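Trans-isoprenyl diphosphate synthase (Caulobacter crescentus, PDB 3OYR) probably makes all-trans-octaprenyl diphosphate, the precursor of quinone side chains, by adding isopentenyl diphosphate units to farnesyl diphosphate. Local coordinates at residues P70-A75 against R218-N223; E95-A100 against R158-I163; S149-E154 against G203-G208; A319-F324 against A332-A337. All coordinates share one frame; numbering follows the deposited sequence. Where two conformers were deposited one is given.

Interaction 1. Residues P70-A75 against R218-N223; sequences PLMTVA and RDYGLN
M72 meets G221 and Y220 through one atom, its terminal methyl CE. CE lies 3.8 Å from G221 CA and 4.2 Å from Y220 CE2, coming at the tyrosine ring obliquely. Since M72 was deposited in two conformers, these contacts hold for the one described here and should be read with that caution. In it, CG stands beside the backbone N, and the bend at chi3 (62°) turns CE in at the far helix. G221 has no side chain, and M72 CE packs directly on its CA. The backbones stay well apart, with M72 CA 7.9 Å from G221 CA.

One shell out, Y220 is probably held at its far end by a hydrogen bond from OH to L333 O. As a minor aside, N223 ND2 donates a 2.8 Å hydrogen bond to D219 O, while N223 N reaches that oxygen from the other face of its plane.

The contact is buried packing between helices 68-79 and 211-238 of the all-helical core. F196 and S200 of helix 181-206 also touch M72, and L336 of helix 328-342 packs on both M72 and Y220.

Interaction 2. Residues E95-A100 against R158-I163; sequences EFIHTA and RASRVI. With DMA (dimethylallyl diphosphate), chain D.
I97 packs against S160 where helices 87-109 and 150-173 meet in the all-helical isoprenoid synthase fold. This is the tight part: the hydroxyl oxygen S160 OG lies 3.7 Å from I97 CD1, with CG2 of the same isoleucine only slightly farther. S160 OG is hydrogen-bonded to the backbone oxygen of L156, so a polar atom buried against methyls still has its partner. Toward I163 the fit is looser, I97 CG2 standing 4.4 Å from I163 CD1.

The looser flank is polar and partly exposed: R161 NE forms a salt bridge with E142 of the second subunit, while R158 NH2 pairs with E194 of helix 181-206 in its own chain.

H98 leaves the helix on the side away from 158-163, and its ring lies in the ligand pocket. With CG anti to the backbone N (chi1 170°), its NE2 gives a hydrogen bond of 2.8 Å to O1B of dimethylallyl diphosphate, nearly straight at 158° and close to the ring plane. R69, R115 and K66 N also bond this ligand. With an alanine here, O1B would probably lose this donor and the diphosphate would be less firmly oriented. About two and three turns farther along the same helix, D105 and D109 bind calcium.

Next to H98 in the chain, T99 OG1 donates a 2.6 Å hydrogen bond to E95 O from above its carbonyl plane, and T99 N reaches that oxygen from the opposite face.

Interaction 3. Residues S149-E154 against G203-G208; sequences SMKALE and GAVSAG
V205 lays its two methyls over A152 and K151. CG2 rests 3.9 Å from A152 CB and 4.0 Å from A152 CA, while CG1 stands 4.0 Å from K151 CG, the lysine chain crossing the valine at about a right angle. V205 was deposited in two conformers, so these methyl contacts belong to the one described. The small alanine lets the backbones come close, A152 CA and V205 CA being 6.4 Å apart.

K151 gives only the root of its chain to the contact. Its bend at chi2 (68°) carries the amine away from V205, toward E154, where NZ makes a weak salt bridge of 3.4 Å to OE1. A152 is steadied from its own side: S149 sits at the N-cap, and its OG accepts from A152 N at 3.2 Å with an angle of 158°.

L90 of helix 87-109 also touches A152, and S214 of helix 211-238 touches V205. On another side of helix 150-173, M150 and L153 pack on M150 and L153 of the second subunit. What results is the open end of an antiparallel helical hairpin, far from the 173-181 connection: the capped start of helix 150-173 against the C-terminal part of helix 181-206, within the all-helical fold of prenyl synthases.

Interaction 4. Residues A319-F324 against A332-A337; sequences AALAMF and ALEELA
L321 and L333 form the apolar heart of this contact. The branch that touches is L321 CD1, which comes within 3.7 Å of L333 CB, near the root of that side chain, and the two leucines cross at about a right angle. L321 has CG beside its backbone N and CD1 extended (chi2 175°), which sends that methyl across to the facing helix. The same methyl meets the aliphatic part of E334 more loosely, at 4.4 Å from CG, so the glutamate contributes carbon here rather than charge. The backbones are held apart by these side chains: L321 CA is 8.4 Å from E334 CA. Outside the pair, L321 also packs on Y220, and L333 on A75.

Backbone bonds set the shape of the link. A type I turn runs from L321 to F324, with F324 N bonded to L321 O at 2.8 Å, and the turn brings L321 CA to the edge of the F324 ring. F324 O in turn accepts from R330 NH1. No hydrogen bond joins the two segments, so apart from the chain between them, side-chain packing holds them together.

Charge enters on the second segment, where the partly exposed E335 makes a salt bridge from OE1 to R26 NE.

Together these contacts close a helical hairpin, in which helices 302-320 and 328-342 run antiparallel about a short connection at the C-terminal end of the all-helical fold.

All four contacts belong to one helical bundle. Interaction 1 joins helices far apart in sequence, and interactions 2 and 3 fall between its two segments along the chain; interaction 4 follows it. Interactions 2 and 3 share helix 150-173, lie 16 Å apart between centres, and both reach the second subunit. Interaction 1 is the common neighbour: its centre is 14, 13 and 10 Å from those of interactions 2, 3 and 4, and it touches each. Interactions 2 and 4, by contrast, have centres 24 Å apart and do not touch. Packing thus runs from the C-terminal hairpin through the core to the diphosphate pocket, which only interaction 2 enters.

Interaction 1. Residues P70-A75 against R218-N223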
# COMPACT_ATOMS: atom_id res chain seq x y z
N PRO B 70 0.38 -9.78 14.82
CA PRO B 70 -0.97 -10.24 15.22
C PRO B 70 -1.05 -10.79 16.63
O PRO B 70 -2.09 -10.62 17.29
CB PRO B 70 -1.33 -11.34 14.18
CG PRO B 70 -0.05 -11.67 13.47
CD PRO B 70 0.81 -10.43 13.56
N LEU B 71 0.01 -11.47 17.09
CA LEU B 71 0.12 -11.95 18.46
C LEU B 71 -0.05 -10.82 19.47
O LEU B 71 -0.74 -10.98 20.49
CB LEU B 71 1.46 -12.66 18.73
CG LEU B 71 1.57 -14.10 18.23
CD1 LEU B 71 3.00 -14.65 18.43
CD2 LEU B 71 0.55 -14.98 18.88
N MET B 72 0.58 -9.68 19.18
CA MET B 72 0.46 -8.53 20.07
C MET B 72 -0.94 -7.94 20.08
O MET B 72 -1.43 -7.56 21.14
CB MET B 72 1.54 -7.49 19.78
CG MET B 72 2.86 -7.89 20.40
SD MET B 72 4.27 -7.05 19.68
CE MET B 72 3.81 -5.36 20.12
N THR B 73 -1.60 -7.90 18.92
CA THR B 73 -2.99 -7.49 18.85
C THR B 73 -3.83 -8.43 19.72
O THR B 73 -4.64 -7.96 20.54
CB THR B 73 -3.54 -7.53 17.40
OG1 THR B 73 -2.75 -6.68 16.57
CG2 THR B 73 -5.03 -7.09 17.35
N VAL B 74 -3.63 -9.73 19.56
CA VAL B 74 -4.33 -10.74 20.37
C VAL B 74 -4.04 -10.53 21.87
O VAL B 74 -4.97 -10.37 22.68
CB VAL B 74 -4.01 -12.19 19.92
CG1 VAL B 74 -4.49 -13.18 20.98
CG2 VAL B 74 -4.67 -12.48 18.57
N ALA B 75 -2.77 -10.50 22.23
CA ALA B 75 -2.37 -10.24 23.64
C ALA B 75 -2.97 -8.96 24.24
O ALA B 75 -3.46 -8.98 25.39
CB ALA B 75 -0.84 -10.22 23.78
N ARG B 218 -0.16 0.74 23.85
CA ARG B 218 0.56 1.47 22.83
C ARG B 218 2.02 1.71 23.21
O ARG B 218 2.93 1.42 22.42
CB ARG B 218 -0.11 2.80 22.52
CG ARG B 218 0.63 3.54 21.44
CD ARG B 218 0.06 4.88 21.06
NE ARG B 218 0.94 5.43 20.04
CZ ARG B 218 0.99 5.04 18.77
NH1 ARG B 218 0.17 4.10 18.27
NH2 ARG B 218 1.86 5.60 17.97
N ASP B 219 2.23 2.22 24.42
CA ASP B 219 3.56 2.45 25.00
C ASP B 219 4.40 1.17 25.01
O ASP B 219 5.59 1.21 24.71
CB ASP B 219 3.36 2.97 26.45
CG ASP B 219 4.62 3.60 27.06
OD1 ASP B 219 5.60 3.92 26.34
OD2 ASP B 219 4.61 3.79 28.32
N TYR B 220 3.78 0.04 25.36
CA TYR B 220 4.43 -1.26 25.37
C TYR B 220 4.92 -1.60 23.96
O TYR B 220 6.08 -1.93 23.78
CB TYR B 220 3.51 -2.39 25.93
CG TYR B 220 4.07 -3.77 25.66
CD1 TYR B 220 5.06 -4.31 26.48
CD2 TYR B 220 3.66 -4.51 24.55
CE1 TYR B 220 5.61 -5.56 26.22
CE2 TYR B 220 4.22 -5.76 24.28
CZ TYR B 220 5.18 -6.27 25.13
OH TYR B 220 5.73 -7.50 24.85
N GLY B 221 4.02 -1.51 22.99
CA GLY B 221 4.34 -1.88 21.61
C GLY B 221 5.40 -0.97 20.98
O GLY B 221 6.29 -1.47 20.30
N LEU B 222 5.32 0.35 21.22
CA LEU B 222 6.30 1.29 20.65
C LEU B 222 7.71 0.96 21.15
O LEU B 222 8.66 0.78 20.35
CB LEU B 222 5.91 2.73 21.00
CG LEU B 222 6.43 3.89 20.15
CD1 LEU B 222 7.87 4.25 20.48
CD2 LEU B 222 6.28 3.59 18.67
N ASN B 223 7.85 0.85 22.47
CA ASN B 223 9.12 0.47 23.05
C ASN B 223 9.58 -0.93 22.64
O ASN B 223 10.78 -1.13 22.37
CB ASN B 223 9.13 0.66 24.56
CG ASN B 223 9.08 2.12 24.94
OD1 ASN B 223 10.04 2.86 24.76
ND2 ASN B 223 7.94 2.54 25.46

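Interaction 2. Residues E95-A100 against R158-I163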
# COMPACT_ATOMS: atom_id res chain seq x y z
N GLU B 95 -1.15 -8.22 10.12
CA GLU B 95 -0.22 -9.12 9.40
C GLU B 95 -0.18 -8.85 7.92
O GLU B 95 0.90 -8.95 7.31
CB GLU B 95 -0.51 -10.61 9.67
CG GLU B 95 0.59 -11.60 9.19
CD GLU B 95 1.97 -11.38 9.83
OE1 GLU B 95 2.10 -10.73 10.88
OE2 GLU B 95 2.96 -11.90 9.29
N PHE B 96 -1.33 -8.55 7.32
CA PHE B 96 -1.36 -8.13 5.92
C PHE B 96 -0.58 -6.85 5.69
O PHE B 96 0.19 -6.77 4.73
CB PHE B 96 -2.79 -7.93 5.40
CG PHE B 96 -3.49 -9.23 5.00
CD1 PHE B 96 -2.76 -10.31 4.52
CD2 PHE B 96 -4.86 -9.34 5.11
CE1 PHE B 96 -3.40 -11.51 4.16
CE2 PHE B 96 -5.50 -10.53 4.75
CZ PHE B 96 -4.78 -11.61 4.28
N ILE B 97 -0.76 -5.87 6.58
CA ILE B 97 0.02 -4.63 6.45
C ILE B 97 1.51 -4.94 6.52
O ILE B 97 2.27 -4.51 5.65
CB ILE B 97 -0.40 -3.51 7.44
CG1 ILE B 97 -1.73 -2.88 6.99
CG2 ILE B 97 0.68 -2.40 7.50
CD1 ILE B 97 -2.54 -2.22 8.14
N HIS B 98 1.90 -5.74 7.51
CA HIS B 98 3.28 -6.17 7.65
C HIS B 98 3.79 -6.89 6.38
O HIS B 98 4.85 -6.54 5.84
CB HIS B 98 3.43 -7.03 8.91
CG HIS B 98 4.75 -7.73 9.04
ND1 HIS B 98 5.94 -7.05 9.10
CD2 HIS B 98 5.05 -9.04 9.18
CE1 HIS B 98 6.93 -7.91 9.24
NE2 HIS B 98 6.42 -9.13 9.29
N THR B 99 2.99 -7.83 5.87
CA THR B 99 3.34 -8.62 4.69
C THR B 99 3.55 -7.75 3.48
O THR B 99 4.51 -7.93 2.74
CB THR B 99 2.27 -9.72 4.37
OG1 THR B 99 2.05 -10.53 5.54
CG2 THR B 99 2.74 -10.60 3.23
N ALA B 100 2.64 -6.80 3.29
CA ALA B 100 2.75 -5.83 2.21
C ALA B 100 4.02 -4.97 2.29
O ALA B 100 4.66 -4.69 1.26
CB ALA B 100 1.53 -4.94 2.20
N ARG B 158 -2.98 5.53 10.20
CA ARG B 158 -1.91 6.39 10.66
C ARG B 158 -0.60 5.61 10.66
O ARG B 158 0.39 6.06 10.08
CB ARG B 158 -2.22 6.97 12.05
CG ARG B 158 -1.08 7.91 12.51
CD ARG B 158 -1.15 8.40 13.96
NE ARG B 158 0.18 8.90 14.35
CZ ARG B 158 1.14 8.16 14.92
NH1 ARG B 158 2.31 8.71 15.21
NH2 ARG B 158 0.94 6.88 15.21
N ALA B 159 -0.61 4.41 11.25
CA ALA B 159 0.61 3.57 11.29
C ALA B 159 1.15 3.31 9.89
O ALA B 159 2.35 3.42 9.68
CB ALA B 159 0.37 2.26 12.00
N SER B 160 0.26 3.02 8.95
CA SER B 160 0.70 2.73 7.59
C SER B 160 1.32 3.93 6.89
O SER B 160 2.26 3.76 6.09
CB SER B 160 -0.45 2.20 6.73
OG SER B 160 -1.02 1.06 7.33
N ARG B 161 0.82 5.12 7.19
CA ARG B 161 1.36 6.35 6.63
C ARG B 161 2.75 6.60 7.18
O ARG B 161 3.67 6.96 6.44
CB ARG B 161 0.41 7.51 6.93
CG ARG B 161 0.81 8.87 6.35
CD ARG B 161 1.38 9.76 7.44
NE ARG B 161 0.41 9.97 8.52
CZ ARG B 161 0.68 10.54 9.69
NH1 ARG B 161 1.92 10.96 9.95
NH2 ARG B 161 -0.27 10.69 10.59
N VAL B 162 2.90 6.37 8.48
CA VAL B 162 4.12 6.61 9.22
C VAL B 162 5.23 5.65 8.79
O VAL B 162 6.39 6.05 8.63
CB VAL B 162 3.82 6.59 10.73
CG1 VAL B 162 5.07 6.45 11.55
CG2 VAL B 162 3.14 7.87 11.12
N ILE B 163 4.86 4.40 8.52
CA ILE B 163 5.79 3.45 7.90
C ILE B 163 6.36 3.99 6.59
O ILE B 163 7.57 3.98 6.40
CB ILE B 163 5.14 2.06 7.67
CG1 ILE B 163 4.86 1.41 9.03
CG2 ILE B 163 6.03 1.16 6.85
CD1 ILE B 163 3.77 0.36 8.99
C1 DMA D . 10.88 -8.05 9.42
O1 DMA D . 9.98 -8.41 10.47
C2 DMA D . 10.58 -6.59 9.48
C3 DMA D . 11.30 -5.74 10.20
C4 DMA D . 12.57 -6.14 10.91
C5 DMA D . 10.82 -4.32 10.26
PA DMA D . 10.02 -9.75 11.35
O1A DMA D . 8.93 -9.74 12.41
O2A DMA D . 11.42 -9.93 11.86
O3A DMA D . 9.70 -10.78 10.15
PB DMA D . 8.78 -12.12 10.15
O1B DMA D . 7.35 -11.65 10.01
O2B DMA D . 9.34 -12.71 8.87
O3B DMA D . 9.04 -12.91 11.40

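Interaction 3. Residues S149-E154 against G203-G208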
# COMPACT_ATOMS: atom_id res chain seq x y z
N SER B 149 -14.78 -0.64 13.90
CA SER B 149 -14.09 0.18 14.86
C SER B 149 -13.34 1.28 14.14
O SER B 149 -12.26 1.06 13.56
CB SER B 149 -13.16 -0.64 15.75
OG SER B 149 -12.45 0.27 16.59
N MET B 150 -13.94 2.45 14.17
CA MET B 150 -13.36 3.60 13.49
C MET B 150 -12.03 4.03 14.12
O MET B 150 -11.10 4.45 13.42
CB MET B 150 -14.37 4.76 13.37
CG MET B 150 -13.86 5.91 12.50
SD MET B 150 -13.67 5.65 10.71
CE MET B 150 -13.37 3.95 10.42
N LYS B 151 -11.94 3.88 15.44
CA LYS B 151 -10.71 4.19 16.15
C LYS B 151 -9.60 3.22 15.75
O LYS B 151 -8.47 3.64 15.46
CB LYS B 151 -10.96 4.21 17.68
CG LYS B 151 -9.73 4.55 18.53
CD LYS B 151 -9.27 6.01 18.37
CE LYS B 151 -8.13 6.31 19.36
NZ LYS B 151 -7.79 7.76 19.46
N ALA B 152 -9.91 1.92 15.67
CA ALA B 152 -8.86 0.98 15.30
C ALA B 152 -8.41 1.23 13.87
O ALA B 152 -7.23 1.10 13.55
CB ALA B 152 -9.32 -0.46 15.48
N LEU B 153 -9.35 1.61 13.01
CA LEU B 153 -9.01 1.96 11.63
C LEU B 153 -8.12 3.21 11.51
O LEU B 153 -7.18 3.24 10.72
CB LEU B 153 -10.27 2.11 10.79
CG LEU B 153 -10.09 1.63 9.36
CD1 LEU B 153 -11.37 1.04 8.84
CD2 LEU B 153 -9.64 2.77 8.46
N GLU B 154 -8.40 4.23 12.31
CA GLU B 154 -7.54 5.44 12.33
C GLU B 154 -6.13 5.11 12.81
O GLU B 154 -5.14 5.61 12.25
CB GLU B 154 -8.18 6.50 13.23
CG GLU B 154 -7.27 7.61 13.74
CD GLU B 154 -7.74 8.09 15.09
OE1 GLU B 154 -7.11 7.72 16.10
OE2 GLU B 154 -8.77 8.79 15.13
N GLY B 203 -5.51 -3.56 19.26
CA GLY B 203 -5.99 -4.67 20.09
C GLY B 203 -6.75 -4.16 21.31
O GLY B 203 -7.86 -4.59 21.58
N ALA B 204 -6.14 -3.19 22.00
CA ALA B 204 -6.73 -2.59 23.19
C ALA B 204 -8.04 -1.85 22.94
O ALA B 204 -8.99 -2.01 23.71
CB ALA B 204 -5.73 -1.67 23.87
N VAL B 205 -8.09 -1.05 21.87
CA VAL B 205 -9.33 -0.30 21.59
C VAL B 205 -10.50 -1.19 21.18
O VAL B 205 -11.66 -0.85 21.49
CB VAL B 205 -9.15 0.90 20.61
CG1 VAL B 205 -8.16 1.92 21.17
CG2 VAL B 205 -8.76 0.45 19.22
N SER B 206 -10.22 -2.35 20.56
CA SER B 206 -11.27 -3.34 20.21
C SER B 206 -12.05 -3.78 21.44
O SER B 206 -13.25 -3.99 21.38
CB SER B 206 -10.72 -4.61 19.55
OG SER B 206 -9.35 -4.50 19.24
N ALA B 207 -11.34 -3.92 22.56
CA ALA B 207 -11.89 -4.37 23.83
C ALA B 207 -12.83 -3.36 24.47
O ALA B 207 -13.57 -3.70 25.40
CB ALA B 207 -10.76 -4.72 24.78
N GLY B 208 -12.79 -2.12 23.99
CA GLY B 208 -13.70 -1.06 24.42
C GLY B 208 -13.30 -0.44 25.74
O GLY B 208 -14.15 -0.11 26.57

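Interaction 4. Residues A319-F324 against A332-A337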
# COMPACT_ATOMS: atom_id res chain seq x y z
N ALA B 319 7.95 -1.96 31.70
CA ALA B 319 7.44 -0.98 32.66
C ALA B 319 6.14 -0.34 32.18
O ALA B 319 5.30 0.03 33.00
CB ALA B 319 8.53 0.10 33.00
N ALA B 320 5.98 -0.22 30.87
CA ALA B 320 4.70 0.27 30.30
C ALA B 320 3.44 -0.53 30.72
O ALA B 320 2.33 0.01 30.69
CB ALA B 320 4.78 0.35 28.79
N LEU B 321 3.61 -1.79 31.10
CA LEU B 321 2.48 -2.65 31.51
C LEU B 321 2.15 -2.65 33.02
O LEU B 321 1.22 -3.35 33.44
CB LEU B 321 2.71 -4.08 31.05
CG LEU B 321 2.92 -4.30 29.55
CD1 LEU B 321 3.25 -5.75 29.33
CD2 LEU B 321 1.67 -3.91 28.77
N ALA B 322 2.88 -1.85 33.80
CA ALA B 322 2.75 -1.78 35.25
C ALA B 322 1.34 -1.71 35.80
O ALA B 322 1.07 -2.29 36.85
CB ALA B 322 3.56 -0.60 35.80
N MET B 323 0.45 -0.98 35.11
CA MET B 323 -0.95 -0.81 35.57
C MET B 323 -1.79 -2.08 35.43
O MET B 323 -2.88 -2.18 35.98
CB MET B 323 -1.64 0.36 34.83
CG MET B 323 -2.15 0.04 33.39
SD MET B 323 -3.22 1.28 32.61
CE MET B 323 -4.72 1.12 33.60
N PHE B 324 -1.29 -3.06 34.67
CA PHE B 324 -2.07 -4.27 34.45
C PHE B 324 -1.84 -5.28 35.57
O PHE B 324 -0.78 -5.26 36.18
CB PHE B 324 -1.77 -4.86 33.07
CG PHE B 324 -2.29 -4.01 31.94
CD1 PHE B 324 -1.43 -3.16 31.24
CD2 PHE B 324 -3.64 -4.05 31.58
CE1 PHE B 324 -1.91 -2.37 30.21
CE2 PHE B 324 -4.12 -3.26 30.55
CZ PHE B 324 -3.25 -2.41 29.87
N ALA B 332 3.60 -13.07 29.58
CA ALA B 332 3.90 -13.40 28.18
C ALA B 332 4.44 -12.18 27.42
O ALA B 332 5.41 -12.28 26.65
CB ALA B 332 2.65 -13.96 27.49
N LEU B 333 3.85 -11.02 27.67
CA LEU B 333 4.32 -9.78 27.02
C LEU B 333 5.65 -9.28 27.58
O LEU B 333 6.47 -8.70 26.87
CB LEU B 333 3.26 -8.70 27.10
CG LEU B 333 2.04 -8.95 26.21
CD1 LEU B 333 1.13 -7.76 26.28
CD2 LEU B 333 2.46 -9.19 24.76
N GLU B 334 5.91 -9.58 28.85
CA GLU B 334 7.21 -9.25 29.40
C GLU B 334 8.29 -10.18 28.86
O GLU B 334 9.40 -9.74 28.53
CB GLU B 334 7.16 -9.24 30.92
CG GLU B 334 6.35 -8.05 31.43
CD GLU B 334 6.12 -8.09 32.93
OE1 GLU B 334 6.21 -9.19 33.52
OE2 GLU B 334 5.83 -7.02 33.51
N GLU B 335 7.94 -11.45 28.67
CA GLU B 335 8.89 -12.39 28.12
C GLU B 335 9.19 -12.08 26.65
O GLU B 335 10.31 -12.29 26.17
CB GLU B 335 8.41 -13.85 28.32
CG GLU B 335 8.46 -14.31 29.79
CD GLU B 335 7.80 -15.66 30.03
OE1 GLU B 335 7.01 -16.12 29.18
OE2 GLU B 335 8.08 -16.27 31.07
N LEU B 336 8.19 -11.56 25.94
CA LEU B 336 8.38 -11.14 24.54
C LEU B 336 9.34 -9.95 24.43
O LEU B 336 10.17 -9.89 23.50
CB LEU B 336 7.04 -10.81 23.87
CG LEU B 336 7.05 -10.22 22.45
CD1 LEU B 336 7.52 -11.27 21.42
CD2 LEU B 336 5.69 -9.68 22.06
N ALA B 337 9.24 -9.02 25.37
CA ALA B 337 10.15 -7.86 25.44
C ALA B 337 11.62 -8.28 25.53
O ALA B 337 12.46 -7.74 24.82
CB ALA B 337 9.74 -6.94 26.60